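Local coordinates for protein glutathione s-transferase I (PDB 1AXD) that transfers glutathione to electrophilic substrates and detoxifies herbicides in maize, probably working as a dimer like other enzymes of its family, at residues A[13-17]-A[67-71]; A[101-106]-A[166-171]. The contacts are given in a common frame with arbitrary orientation. Numbering follows the deposited sequence.

Contact 1: A[13-17]-A[67-71]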
loop_
_atom_site.group_PDB
_atom_site.type_symbol
_atom_site.label_atom_id
_atom_site.label_comp_id
_atom_site.label_asym_id
_atom_site.label_seq_id
_atom_site.Cartn_x
_atom_site.Cartn_y
_atom_site.Cartn_z
ATOM N N ASN A 13 0.288 13.676 2.784
ATOM C CA ASN A 13 -0.635 12.605 2.439
ATOM C C ASN A 13 -1.848 13.178 1.802
ATOM O O ASN A 13 -2.404 12.571 0.909
ATOM C CB ASN A 13 -0.995 11.766 3.662
ATOM C CG ASN A 13 0.135 10.846 4.078
ATOM O OD1 ASN A 13 0.726 11.025 5.120
ATOM N ND2 ASN A 13 0.467 9.889 3.231
ATOM N N LEU A 14 -2.226 14.380 2.204
ATOM C CA LEU A 14 -3.386 15.045 1.631
ATOM C C LEU A 14 -3.015 15.643 0.332
ATOM O O LEU A 14 -3.871 15.766 -0.541
ATOM C CB LEU A 14 -3.877 16.146 2.555
ATOM C CG LEU A 14 -3.593 15.864 4.015
ATOM C CD1 LEU A 14 -4.114 16.991 4.836
ATOM C CD2 LEU A 14 -4.248 14.587 4.455
ATOM N N THR A 15 -1.759 16.063 0.193
ATOM C CA THR A 15 -1.324 16.647 -1.061
ATOM C C THR A 15 -1.099 15.573 -2.088
ATOM O O THR A 15 -1.053 15.872 -3.259
ATOM C CB THR A 15 -0.126 17.612 -0.879
ATOM O OG1 THR A 15 0.940 16.962 -0.175
ATOM C CG2 THR A 15 -0.574 18.827 -0.058
ATOM N N ARG A 16 -1.022 14.318 -1.668
ATOM C CA ARG A 16 -0.889 13.225 -2.629
ATOM C C ARG A 16 -2.254 13.168 -3.327
ATOM O O ARG A 16 -2.309 13.040 -4.535
ATOM C CB ARG A 16 -0.579 11.897 -1.912
ATOM C CG ARG A 16 -0.296 10.734 -2.858
ATOM C CD ARG A 16 0.224 9.494 -2.150
ATOM N NE ARG A 16 1.484 9.712 -1.436
ATOM C CZ ARG A 16 1.628 9.578 -0.118
ATOM N NH1 ARG A 16 0.596 9.232 0.634
ATOM N NH2 ARG A 16 2.805 9.767 0.451
ATOM N N CYS A 17 -3.328 13.344 -2.558
ATOM C CA CYS A 17 -4.693 13.345 -3.067
ATOM C C CYS A 17 -4.922 14.555 -3.910
ATOM O O CYS A 17 -5.578 14.445 -4.933
ATOM C CB CYS A 17 -5.692 13.373 -1.910
ATOM S SG CYS A 17 -5.542 12.027 -0.753
ATOM N N SER A 67 -5.096 7.819 1.582
ATOM C CA SER A 67 -4.693 8.612 0.434
ATOM C C SER A 67 -4.654 7.901 -0.891
ATOM O O SER A 67 -5.299 8.357 -1.824
ATOM C CB SER A 67 -3.369 9.336 0.723
ATOM O OG SER A 67 -2.315 8.437 1.018
ATOM N N ARG A 68 -3.967 6.770 -0.987
ATOM C CA ARG A 68 -3.892 6.083 -2.268
ATOM C C ARG A 68 -5.216 5.566 -2.761
ATOM O O ARG A 68 -5.420 5.510 -3.964
ATOM C CB ARG A 68 -2.813 5.013 -2.236
ATOM C CG ARG A 68 -1.444 5.627 -1.975
ATOM C CD ARG A 68 -0.400 4.618 -1.525
ATOM N NE ARG A 68 0.826 5.278 -1.076
ATOM C CZ ARG A 68 1.066 5.665 0.174
ATOM N NH1 ARG A 68 0.164 5.456 1.117
ATOM N NH2 ARG A 68 2.214 6.265 0.483
ATOM N N ALA A 69 -6.139 5.243 -1.860
ATOM C CA ALA A 69 -7.457 4.782 -2.286
ATOM C C ALA A 69 -8.188 5.976 -2.866
ATOM O O ALA A 69 -8.787 5.846 -3.920
ATOM C CB ALA A 69 -8.230 4.175 -1.116
ATOM N N ILE A 70 -8.104 7.131 -2.207
ATOM C CA ILE A 70 -8.751 8.362 -2.679
ATOM C C ILE A 70 -8.236 8.771 -4.036
ATOM O O ILE A 70 -8.979 9.347 -4.811
ATOM C CB ILE A 70 -8.515 9.526 -1.694
ATOM C CG1 ILE A 70 -9.185 9.215 -0.347
ATOM C CG2 ILE A 70 -9.044 10.851 -2.292
ATOM C CD1 ILE A 70 -8.817 10.165 0.756
ATOM N N CYS A 71 -6.970 8.470 -4.307
ATOM C CA CYS A 71 -6.327 8.785 -5.572
ATOM C C CYS A 71 -6.884 7.938 -6.687
ATOM O O CYS A 71 -7.265 8.480 -7.700
ATOM C CB CYS A 71 -4.800 8.588 -5.466
ATOM S SG CYS A 71 -3.909 9.613 -4.228
#

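Contact 2: A[101-106]-A[166-171]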
loop_
_atom_site.group_PDB
_atom_site.type_symbol
_atom_site.label_atom_id
_atom_site.label_comp_id
_atom_site.label_asym_id
_atom_site.label_seq_id
_atom_site.Cartn_x
_atom_site.Cartn_y
_atom_site.Cartn_z
ATOM N N GLU A 101 6.128 2.860 -4.681
ATOM C CA GLU A 101 6.173 4.189 -4.071
ATOM C C GLU A 101 5.949 4.097 -2.607
ATOM O O GLU A 101 6.706 4.670 -1.841
ATOM C CB GLU A 101 5.085 5.076 -4.668
ATOM C CG GLU A 101 4.923 6.421 -3.982
ATOM C CD GLU A 101 3.754 6.461 -3.004
ATOM O OE1 GLU A 101 2.621 6.077 -3.391
ATOM O OE2 GLU A 101 3.967 6.888 -1.850
ATOM N N ALA A 102 4.938 3.336 -2.215
ATOM C CA ALA A 102 4.571 3.194 -0.818
ATOM C C ALA A 102 5.481 2.360 -0.030
ATOM O O ALA A 102 5.863 2.756 1.042
ATOM C CB ALA A 102 3.109 2.671 -0.715
ATOM N N ASN A 103 5.871 1.218 -0.565
ATOM C CA ASN A 103 6.726 0.280 0.151
ATOM C C ASN A 103 8.197 0.391 -0.071
ATOM O O ASN A 103 8.946 -0.354 0.544
ATOM C CB ASN A 103 6.281 -1.138 -0.201
ATOM C CG ASN A 103 4.783 -1.313 -0.108
ATOM O OD1 ASN A 103 4.177 -1.912 -0.969
ATOM N ND2 ASN A 103 4.185 -0.783 0.947
ATOM N N GLN A 104 8.622 1.316 -0.927
ATOM C CA GLN A 104 10.035 1.473 -1.243
ATOM C C GLN A 104 10.524 2.878 -1.143
ATOM O O GLN A 104 11.342 3.173 -0.291
ATOM C CB GLN A 104 10.277 0.979 -2.664
ATOM C CG GLN A 104 11.529 0.199 -2.839
ATOM C CD GLN A 104 11.467 -1.140 -2.151
ATOM O OE1 GLN A 104 10.500 -1.873 -2.291
ATOM N NE2 GLN A 104 12.518 -1.470 -1.417
ATOM N N TYR A 105 10.024 3.746 -2.010
ATOM C CA TYR A 105 10.444 5.142 -2.070
ATOM C C TYR A 105 10.087 5.914 -0.858
ATOM O O TYR A 105 10.972 6.302 -0.108
ATOM C CB TYR A 105 9.823 5.772 -3.309
ATOM C CG TYR A 105 10.295 7.152 -3.678
ATOM C CD1 TYR A 105 11.398 7.333 -4.512
ATOM C CD2 TYR A 105 9.586 8.274 -3.272
ATOM C CE1 TYR A 105 11.771 8.593 -4.937
ATOM C CE2 TYR A 105 9.953 9.540 -3.689
ATOM C CZ TYR A 105 11.043 9.696 -4.521
ATOM O OH TYR A 105 11.397 10.955 -4.937
ATOM N N THR A 106 8.798 6.150 -0.654
ATOM C CA THR A 106 8.327 6.896 0.503
ATOM C C THR A 106 8.800 6.284 1.816
ATOM O O THR A 106 9.137 7.027 2.721
ATOM C CB THR A 106 6.800 7.009 0.479
ATOM O OG1 THR A 106 6.402 7.599 -0.765
ATOM C CG2 THR A 106 6.290 7.869 1.646
ATOM N N ASN A 166 1.764 9.893 -7.704
ATOM C CA ASN A 166 1.819 9.482 -6.304
ATOM C C ASN A 166 3.138 9.783 -5.611
ATOM O O ASN A 166 3.216 9.652 -4.399
ATOM C CB ASN A 166 1.487 7.992 -6.186
ATOM C CG ASN A 166 -0.015 7.711 -6.176
ATOM O OD1 ASN A 166 -0.819 8.585 -6.458
ATOM N ND2 ASN A 166 -0.387 6.477 -5.833
ATOM N N HIS A 167 4.169 10.152 -6.375
ATOM C CA HIS A 167 5.496 10.474 -5.833
ATOM C C HIS A 167 5.717 11.960 -5.652
ATOM O O HIS A 167 6.705 12.327 -5.056
ATOM C CB HIS A 167 6.596 10.023 -6.796
ATOM C CG HIS A 167 6.804 8.544 -6.875
ATOM N ND1 HIS A 167 6.115 7.738 -7.757
ATOM C CD2 HIS A 167 7.692 7.737 -6.248
ATOM C CE1 HIS A 167 6.569 6.500 -7.669
ATOM N NE2 HIS A 167 7.527 6.473 -6.760
ATOM N N VAL A 168 4.843 12.823 -6.160
ATOM C CA VAL A 168 5.134 14.236 -6.043
ATOM C C VAL A 168 5.131 14.858 -4.695
ATOM O O VAL A 168 6.142 15.448 -4.343
ATOM C CB VAL A 168 4.392 15.128 -7.104
ATOM C CG1 VAL A 168 4.335 14.425 -8.467
ATOM C CG2 VAL A 168 3.027 15.559 -6.634
ATOM N N SER A 169 4.064 14.679 -3.905
ATOM C CA SER A 169 3.962 15.295 -2.572
ATOM C C SER A 169 5.161 15.082 -1.660
ATOM O O SER A 169 5.532 16.008 -0.955
ATOM C CB SER A 169 2.669 14.886 -1.863
ATOM O OG SER A 169 2.636 13.491 -1.647
ATOM N N VAL A 170 5.739 13.883 -1.631
ATOM C CA VAL A 170 6.922 13.669 -0.804
ATOM C C VAL A 170 8.153 14.213 -1.471
ATOM O O VAL A 170 9.025 14.716 -0.775
ATOM C CB VAL A 170 7.188 12.182 -0.469
ATOM C CG1 VAL A 170 6.139 11.664 0.515
ATOM C CG2 VAL A 170 7.227 11.337 -1.738
ATOM N N THR A 171 8.235 14.126 -2.798
ATOM C CA THR A 171 9.409 14.609 -3.511
ATOM C C THR A 171 9.490 16.089 -3.506
ATOM O O THR A 171 10.580 16.618 -3.436
ATOM C CB THR A 171 9.499 14.046 -4.931
ATOM O OG1 THR A 171 9.345 12.627 -4.871
ATOM C CG2 THR A 171 10.887 14.324 -5.534
#

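Contact 1: A[13-17]-A[67-71]
In the thioredoxin-like N-terminal domain of this glutathione transferase, the first turns of helices 14-24 and 67-78 meet beside the glutathione site. Where the helices are nearest, both present small residues, Cys17 from one, Ser67 and Cys71 from the other; the CA atoms of Cys17 and Cys71 lie 5.5 Å apart. Two thiols make the apolar part of the packing. Cys17 SG rests 3.7 Å from Ser67 CA and 4.0 Å from Ile70 CB, while Cys71 SG sits 4.0 Å from both Cys17 CA and Arg16 CG, so the arginine's aliphatic chain packs too. The polar part centres on Ser67, whose short side chain lets the hydroxyl lie between Arg16 and the bound lactoylglutathione while its backbone stays close to the ligand; both hydrogen-bond it. Ser67 OG also accepts a weak hydrogen bond from Arg16 NH1 (3.0 Å). The guanidinium groups of Arg16 and Arg68 stack, their CZ atoms 4.0 Å apart and planes at 22°. Such flat cations can lie face to face when carboxylate is at hand: Glu101 salt-bridges Arg68 and forms a long, weak ion pair with Arg16. Arg16 NH1 and Arg68 NH2, 3.4 Å apart, are two donors with no hydrogen bond between them.

Contact 2: A[101-106]-A[166-171]
This is a buried contact centred on a histidine-tyrosine pair inside the helical part of the subunit, where the long helix 88-122 packs against residues 166-171, which lead into helix 168-174. His167 meets two side chains of the long helix, one over its face and one at its edge. Glu101 CG sits over the face, 3.8 Å from the centroid of the His167 ring and 11° off its normal, a CH-pi contact in which the aliphatic part of the glutamate does the packing. The imidazole edge in turn points at the face of Tyr105, a T-shaped pair with the centroids of the His167 and Tyr105 rings 4.9 Å apart and planes at 82°. Tyr145 meets both rings and hydrogen-bonds His167 NE2, so the histidine is held by polar as well as aromatic contacts. Both helices belong to the all-helical C-terminal domain of the glutathione transferase fold, and the contact joins them near the face towards the thioredoxin-like domain, where Glu101 OE2 salt-bridges Arg68. Tyrosine suits its position because it spans the gap: Tyr105 CE2 touches Val170 CG2 at 3.8 Å, and Tyr105 OH donates a 2.6 Å hydrogen bond to Thr171 OG1. Thr171 OG1 in turn donates a hydrogen bond to His167 O, 2.7 Å, one turn back in its own segment. Within the long helix a wider pi-type turn spans 101-105, and the backbone bond runs from Thr106 N to Glu101 O at 2.8 Å.

In the fold
Both contacts are buried in the core, their centres about 11 Å apart, yet they hold different pairs of helices: contact 1 joins two helices of the thioredoxin-like domain, contact 2 two of the helical domain. They meet across the domain boundary, where Arg68 NH2 of contact 1 forms a 3.0 Å salt bridge with Glu101 OE2 of contact 2, and Thr15 OG1 packs 3.2 Å from Ser169 CB. Their chemistry follows their places. Contact 1, whose Ser67 hydrogen-bonds the ligand, relies on small thiols, a serine and stacked cations; contact 2, which reaches the ligand by packing of Asn103, uses larger aromatic side chains and a tyrosine-threonine hydrogen bond. Each also touches the second subunit, through Arg68 and Ala69 in one and Asn103 and Gln104 in the other.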